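PDB 2X26: putative aliphatic sulfonates-binding protein from Escherichia coli, which probably binds aliphatic sulfonates in the periplasm and delivers them to an ABC-type transporter for uptake. Local coordinates for residues A[1-13]-A[29-42]. Residues are numbered along the deposited sequence; the frame is centred on the assembly and turned at random.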
loop_
_atom_site.group_PDB
_atom_site.type_symbol
_atom_site.label_atom_id
_atom_site.label_comp_id
_atom_site.label_asym_id
_atom_site.label_seq_id
_atom_site.Cartn_x
_atom_site.Cartn_y
_atom_site.Cartn_z
ATOM N N SER A 1 24.884 7.120 0.518
ATOM C CA SER A 1 23.788 6.947 -0.493
ATOM C C SER A 1 24.258 6.152 -1.740
ATOM O O SER A 1 25.421 6.233 -2.163
ATOM C CB SER A 1 23.164 8.300 -0.862
ATOM O OG SER A 1 23.802 8.883 -1.984
ATOM N N PRO A 2 23.371 5.332 -2.309
ATOM C CA PRO A 2 23.762 4.497 -3.440
ATOM C C PRO A 2 23.807 5.284 -4.760
ATOM O O PRO A 2 23.318 6.417 -4.845
ATOM C CB PRO A 2 22.626 3.463 -3.497
ATOM C CG PRO A 2 21.404 4.288 -3.016
ATOM C CD PRO A 2 21.976 5.097 -1.886
ATOM N N GLU A 3 24.361 4.653 -5.793
ATOM C CA GLU A 3 24.442 5.261 -7.125
ATOM C C GLU A 3 23.060 5.599 -7.696
ATOM O O GLU A 3 22.885 6.612 -8.390
ATOM C CB GLU A 3 25.191 4.337 -8.082
ATOM C CG GLU A 3 25.668 5.037 -9.335
ATOM C CD GLU A 3 26.742 4.253 -10.031
ATOM O OE1 GLU A 3 27.464 3.499 -9.329
ATOM O OE2 GLU A 3 26.862 4.392 -11.263
ATOM N N ALA A 4 22.076 4.764 -7.381
ATOM C CA ALA A 4 20.731 4.945 -7.912
ATOM C C ALA A 4 19.675 4.383 -6.969
ATOM O O ALA A 4 19.929 3.453 -6.173
ATOM C CB ALA A 4 20.592 4.290 -9.245
ATOM N N LEU A 5 18.499 4.993 -7.084
ATOM C CA LEU A 5 17.332 4.568 -6.377
ATOM C C LEU A 5 16.214 4.633 -7.405
ATOM O O LEU A 5 15.773 5.724 -7.805
ATOM C CB LEU A 5 17.050 5.476 -5.186
ATOM C CG LEU A 5 15.654 5.217 -4.612
ATOM C CD1 LEU A 5 15.436 3.772 -4.127
ATOM C CD2 LEU A 5 15.360 6.222 -3.479
ATOM N N ARG A 6 15.728 3.453 -7.763
ATOM C CA ARG A 6 14.597 3.292 -8.721
ATOM C C ARG A 6 13.350 2.922 -7.941
ATOM O O ARG A 6 13.301 1.887 -7.281
ATOM C CB ARG A 6 14.905 2.205 -9.779
ATOM C CG ARG A 6 16.212 2.532 -10.504
ATOM C CD ARG A 6 16.754 1.316 -11.214
ATOM N NE ARG A 6 17.192 0.300 -10.264
ATOM C CZ ARG A 6 17.581 -0.914 -10.669
ATOM N NH1 ARG A 6 17.525 -1.237 -11.966
ATOM N NH2 ARG A 6 17.933 -1.823 -9.769
ATOM N N ILE A 7 12.361 3.801 -8.015
ATOM C CA ILE A 7 11.205 3.715 -7.111
ATOM C C ILE A 7 9.962 3.272 -7.849
ATOM O O ILE A 7 9.550 3.902 -8.841
ATOM C CB ILE A 7 10.921 5.080 -6.429
ATOM C CG1 ILE A 7 12.200 5.581 -5.725
ATOM C CG2 ILE A 7 9.704 4.943 -5.529
ATOM C CD1 ILE A 7 12.178 7.037 -5.294
ATOM N N GLY A 8 9.353 2.194 -7.382
ATOM C CA GLY A 8 8.024 1.789 -7.901
ATOM C C GLY A 8 6.926 2.419 -7.084
ATOM O O GLY A 8 6.895 2.263 -5.861
ATOM N N TYR A 9 6.013 3.110 -7.743
ATOM C CA TYR A 9 4.906 3.781 -6.981
ATOM C C TYR A 9 3.578 3.547 -7.714
ATOM O O TYR A 9 3.581 3.170 -8.886
ATOM C CB TYR A 9 5.186 5.280 -6.830
ATOM C CG TYR A 9 5.046 6.124 -8.115
ATOM C CD1 TYR A 9 3.880 6.897 -8.337
ATOM C CD2 TYR A 9 6.048 6.152 -9.072
ATOM C CE1 TYR A 9 3.746 7.637 -9.482
ATOM C CE2 TYR A 9 5.923 6.915 -10.251
ATOM C CZ TYR A 9 4.774 7.681 -10.409
ATOM O OH TYR A 9 4.608 8.433 -11.543
ATOM N N GLN A 10 2.461 3.797 -7.015
ATOM C CA GLN A 10 1.133 3.727 -7.620
ATOM C C GLN A 10 0.504 5.103 -7.450
ATOM O O GLN A 10 0.980 5.930 -6.660
ATOM C CB GLN A 10 0.302 2.671 -6.927
ATOM C CG GLN A 10 0.958 1.235 -7.013
ATOM C CD GLN A 10 0.128 0.209 -6.259
ATOM O OE1 GLN A 10 -1.060 -0.014 -6.593
ATOM N NE2 GLN A 10 0.732 -0.428 -5.247
ATOM N N LYS A 11 -0.515 5.370 -8.227
ATOM C CA LYS A 11 -1.202 6.677 -8.097
ATOM C C LYS A 11 -1.599 7.035 -6.681
ATOM O O LYS A 11 -1.576 8.225 -6.308
ATOM C CB LYS A 11 -2.410 6.706 -9.021
ATOM C CG LYS A 11 -2.075 6.854 -10.443
ATOM C CD LYS A 11 -3.391 6.851 -11.213
ATOM C CE LYS A 11 -3.160 6.838 -12.708
ATOM N NZ LYS A 11 -2.407 8.041 -13.138
ATOM N N GLY A 12 -1.977 6.033 -5.892
ATOM C CA GLY A 12 -2.394 6.215 -4.494
ATOM C C GLY A 12 -1.304 6.089 -3.461
ATOM O O GLY A 12 -1.603 6.126 -2.240
ATOM N N SER A 13 -0.034 6.010 -3.904
ATOM C CA SER A 13 1.109 5.969 -2.982
ATOM C C SER A 13 1.390 7.444 -2.630
ATOM O O SER A 13 2.278 8.058 -3.209
ATOM C CB SER A 13 2.361 5.378 -3.643
ATOM O OG SER A 13 2.097 4.051 -4.109
ATOM N N TYR A 29 19.207 14.081 -2.048
ATOM C CA TYR A 29 20.243 13.163 -2.431
ATOM C C TYR A 29 20.767 13.533 -3.882
ATOM O O TYR A 29 20.520 12.805 -4.840
ATOM C CB TYR A 29 19.682 11.751 -2.372
ATOM C CG TYR A 29 19.129 11.421 -1.004
ATOM C CD1 TYR A 29 19.989 11.086 0.049
ATOM C CD2 TYR A 29 17.753 11.444 -0.749
ATOM C CE1 TYR A 29 19.475 10.789 1.344
ATOM C CE2 TYR A 29 17.243 11.161 0.546
ATOM C CZ TYR A 29 18.121 10.806 1.571
ATOM O OH TYR A 29 17.668 10.509 2.858
ATOM N N PRO A 30 21.472 14.660 -4.014
ATOM C CA PRO A 30 21.894 15.095 -5.362
ATOM C C PRO A 30 22.908 14.157 -6.010
ATOM O O PRO A 30 23.199 14.267 -7.196
ATOM C CB PRO A 30 22.541 16.465 -5.113
ATOM C CG PRO A 30 22.791 16.558 -3.640
ATOM C CD PRO A 30 21.800 15.658 -2.973
ATOM N N GLU A 31 23.423 13.221 -5.232
ATOM C CA GLU A 31 24.436 12.313 -5.678
ATOM C C GLU A 31 23.890 10.964 -6.098
ATOM O O GLU A 31 24.644 10.081 -6.519
ATOM C CB GLU A 31 25.402 12.140 -4.521
ATOM C CG GLU A 31 26.626 11.460 -4.838
ATOM C CD GLU A 31 27.789 12.013 -4.049
ATOM O OE1 GLU A 31 27.582 12.845 -3.104
ATOM O OE2 GLU A 31 28.900 11.601 -4.402
ATOM N N SER A 32 22.580 10.798 -6.004
ATOM C CA SER A 32 21.960 9.564 -6.408
ATOM C C SER A 32 21.116 9.889 -7.576
ATOM O O SER A 32 20.490 10.977 -7.637
ATOM C CB SER A 32 21.068 8.981 -5.310
ATOM O OG SER A 32 21.840 8.738 -4.132
ATOM N N LYS A 33 21.096 8.970 -8.509
ATOM C CA LYS A 33 20.166 9.038 -9.620
ATOM C C LYS A 33 18.809 8.500 -9.165
ATOM O O LYS A 33 18.646 7.290 -8.988
ATOM C CB LYS A 33 20.673 8.207 -10.780
ATOM C CG LYS A 33 19.873 8.387 -12.038
ATOM C CD LYS A 33 20.474 7.575 -13.168
ATOM C CE LYS A 33 19.410 6.844 -13.950
ATOM N NZ LYS A 33 20.023 6.178 -15.120
ATOM N N ILE A 34 17.853 9.410 -8.962
ATOM C CA ILE A 34 16.527 9.040 -8.506
ATOM C C ILE A 34 15.678 8.833 -9.757
ATOM O O ILE A 34 15.659 9.690 -10.662
ATOM C CB ILE A 34 15.872 10.159 -7.661
ATOM C CG1 ILE A 34 16.788 10.605 -6.465
ATOM C CG2 ILE A 34 14.481 9.702 -7.175
ATOM C CD1 ILE A 34 17.168 9.436 -5.499
ATOM N N SER A 35 14.983 7.704 -9.838
ATOM C CA SER A 35 14.009 7.481 -10.925
ATOM C C SER A 35 12.682 6.879 -10.410
ATOM O O SER A 35 12.619 6.222 -9.358
ATOM C CB SER A 35 14.557 6.629 -12.044
ATOM O OG SER A 35 14.913 5.348 -11.595
ATOM N N TRP A 36 11.636 7.156 -11.137
ATOM C CA TRP A 36 10.275 6.890 -10.652
ATOM C C TRP A 36 9.602 6.041 -11.736
ATOM O O TRP A 36 9.690 6.368 -12.914
ATOM C CB TRP A 36 9.549 8.246 -10.544
ATOM C CG TRP A 36 10.097 9.136 -9.496
ATOM C CD1 TRP A 36 11.047 10.114 -9.652
ATOM C CD2 TRP A 36 9.780 9.102 -8.091
ATOM N NE1 TRP A 36 11.281 10.725 -8.434
ATOM C CE2 TRP A 36 10.529 10.097 -7.474
ATOM C CE3 TRP A 36 8.924 8.336 -7.322
ATOM C CZ2 TRP A 36 10.449 10.354 -6.087
ATOM C CZ3 TRP A 36 8.822 8.583 -5.935
ATOM C CH2 TRP A 36 9.585 9.605 -5.347
ATOM N N VAL A 37 8.962 4.948 -11.334
ATOM C CA VAL A 37 8.273 4.083 -12.249
ATOM C C VAL A 37 6.883 3.844 -11.704
ATOM O O VAL A 37 6.710 3.209 -10.640
ATOM C CB VAL A 37 8.999 2.700 -12.393
ATOM C CG1 VAL A 37 8.308 1.895 -13.450
ATOM C CG2 VAL A 37 10.446 2.949 -12.750
ATOM N N GLU A 38 5.892 4.306 -12.459
ATOM C CA GLU A 38 4.505 4.123 -12.042
ATOM C C GLU A 38 3.995 2.754 -12.477
ATOM O O GLU A 38 4.157 2.369 -13.643
ATOM C CB GLU A 38 3.622 5.210 -12.667
ATOM C CG GLU A 38 2.214 5.190 -12.104
ATOM C CD GLU A 38 1.309 6.093 -12.889
ATOM O OE1 GLU A 38 0.798 5.647 -13.923
ATOM O OE2 GLU A 38 1.116 7.246 -12.458
ATOM N N PHE A 39 3.411 2.027 -11.538
ATOM C CA PHE A 39 2.783 0.744 -11.835
ATOM C C PHE A 39 1.257 0.787 -11.688
ATOM O O PHE A 39 0.741 1.539 -10.844
ATOM C CB PHE A 39 3.344 -0.313 -10.869
ATOM C CG PHE A 39 4.759 -0.684 -11.206
ATOM C CD1 PHE A 39 5.021 -1.703 -12.099
ATOM C CD2 PHE A 39 5.819 0.031 -10.647
ATOM C CE1 PHE A 39 6.377 -2.022 -12.471
ATOM C CE2 PHE A 39 7.147 -0.266 -10.962
ATOM C CZ PHE A 39 7.425 -1.281 -11.894
ATOM N N PRO A 40 0.555 -0.094 -12.405
ATOM C CA PRO A 40 -0.919 -0.054 -12.322
ATOM C C PRO A 40 -1.478 -0.714 -11.056
ATOM O O PRO A 40 -2.612 -0.420 -10.695
ATOM C CB PRO A 40 -1.379 -0.872 -13.511
ATOM C CG PRO A 40 -0.186 -1.780 -13.846
ATOM C CD PRO A 40 1.055 -0.996 -13.492
ATOM N N ALA A 41 -0.670 -1.546 -10.393
ATOM C CA ALA A 41 -1.071 -2.230 -9.149
ATOM C C ALA A 41 0.154 -2.853 -8.453
ATOM O O ALA A 41 1.228 -2.998 -9.076
ATOM C CB ALA A 41 -2.110 -3.369 -9.499
ATOM N N GLY A 42 -0.020 -3.259 -7.182
ATOM C CA GLY A 42 1.096 -3.819 -6.389
ATOM C C GLY A 42 1.766 -5.067 -7.016
ATOM O O GLY A 42 3.028 -5.198 -6.984
HETATM O O HOH W 1 24.664 8.655 -9.435
HETATM O O HOH W 2 -2.488 1.232 -8.620
HETATM O O HOH W 3 -1.171 3.247 -10.016
HETATM O O HOH W 4 -0.547 7.585 -15.913
#
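K33 N bonds to E3 O and L5 N to K33 O, the first rungs of a parallel pairing between strands 4-9 and 33-38 that illustrates how the first beta-alpha-beta unit of a periplasmic binding protein closes. The ladder continues without a break to F39 N and Y9 O, 2.9 Å apart. Just ahead of the ladder, the hydroxyl of S32 donates to P2 O (2.8 Å from S32 OG), in the carbonyl plane, and accepts from S1 OG.

Apolar packing lies on the face bearing L5, I7, Y9, I34, W36 and E38. I7 and W36 point the same way, and I7 CD1 sits over the indole face, 3.7 Å from the centroid of the six-membered ring. The W36 edge turns in offset T-shaped fashion toward the Y9 face, with the planes at 83°. Chi1 of 72° sets Y9 CG between its backbone N and carbonyl carbon, laying the ring against the V37 backbone carbonyl and with one face over E38 CA; Y9 CZ comes 3.5 Å from E38 CB. With an alanine in place of Y9, the W36 edge and the E38 methylenes would probably lose the aromatic surface they rest on.

Further polar contacts cluster at the C-terminal end of the pair, around K11, E38 and Q10. K11 NZ and E38 OE2 form a long salt bridge of 3.7 Å, while the ammonium also bonds to T230 O. One water links Q10 OE1 to P40 O, and Q10 NE2 reaches S58 O.

In the five-stranded mixed sheet, 33-38 is an edge strand, and 4-9 lies between it and strand 56-59. Helices 14-21 and 24-28 join the two parallel strands in a beta-alpha-beta crossover and cover the I7, Y9 and W36 face, M16 on I7 and Y9, L25 on I7 and W36, while helix 199-218 covers L5.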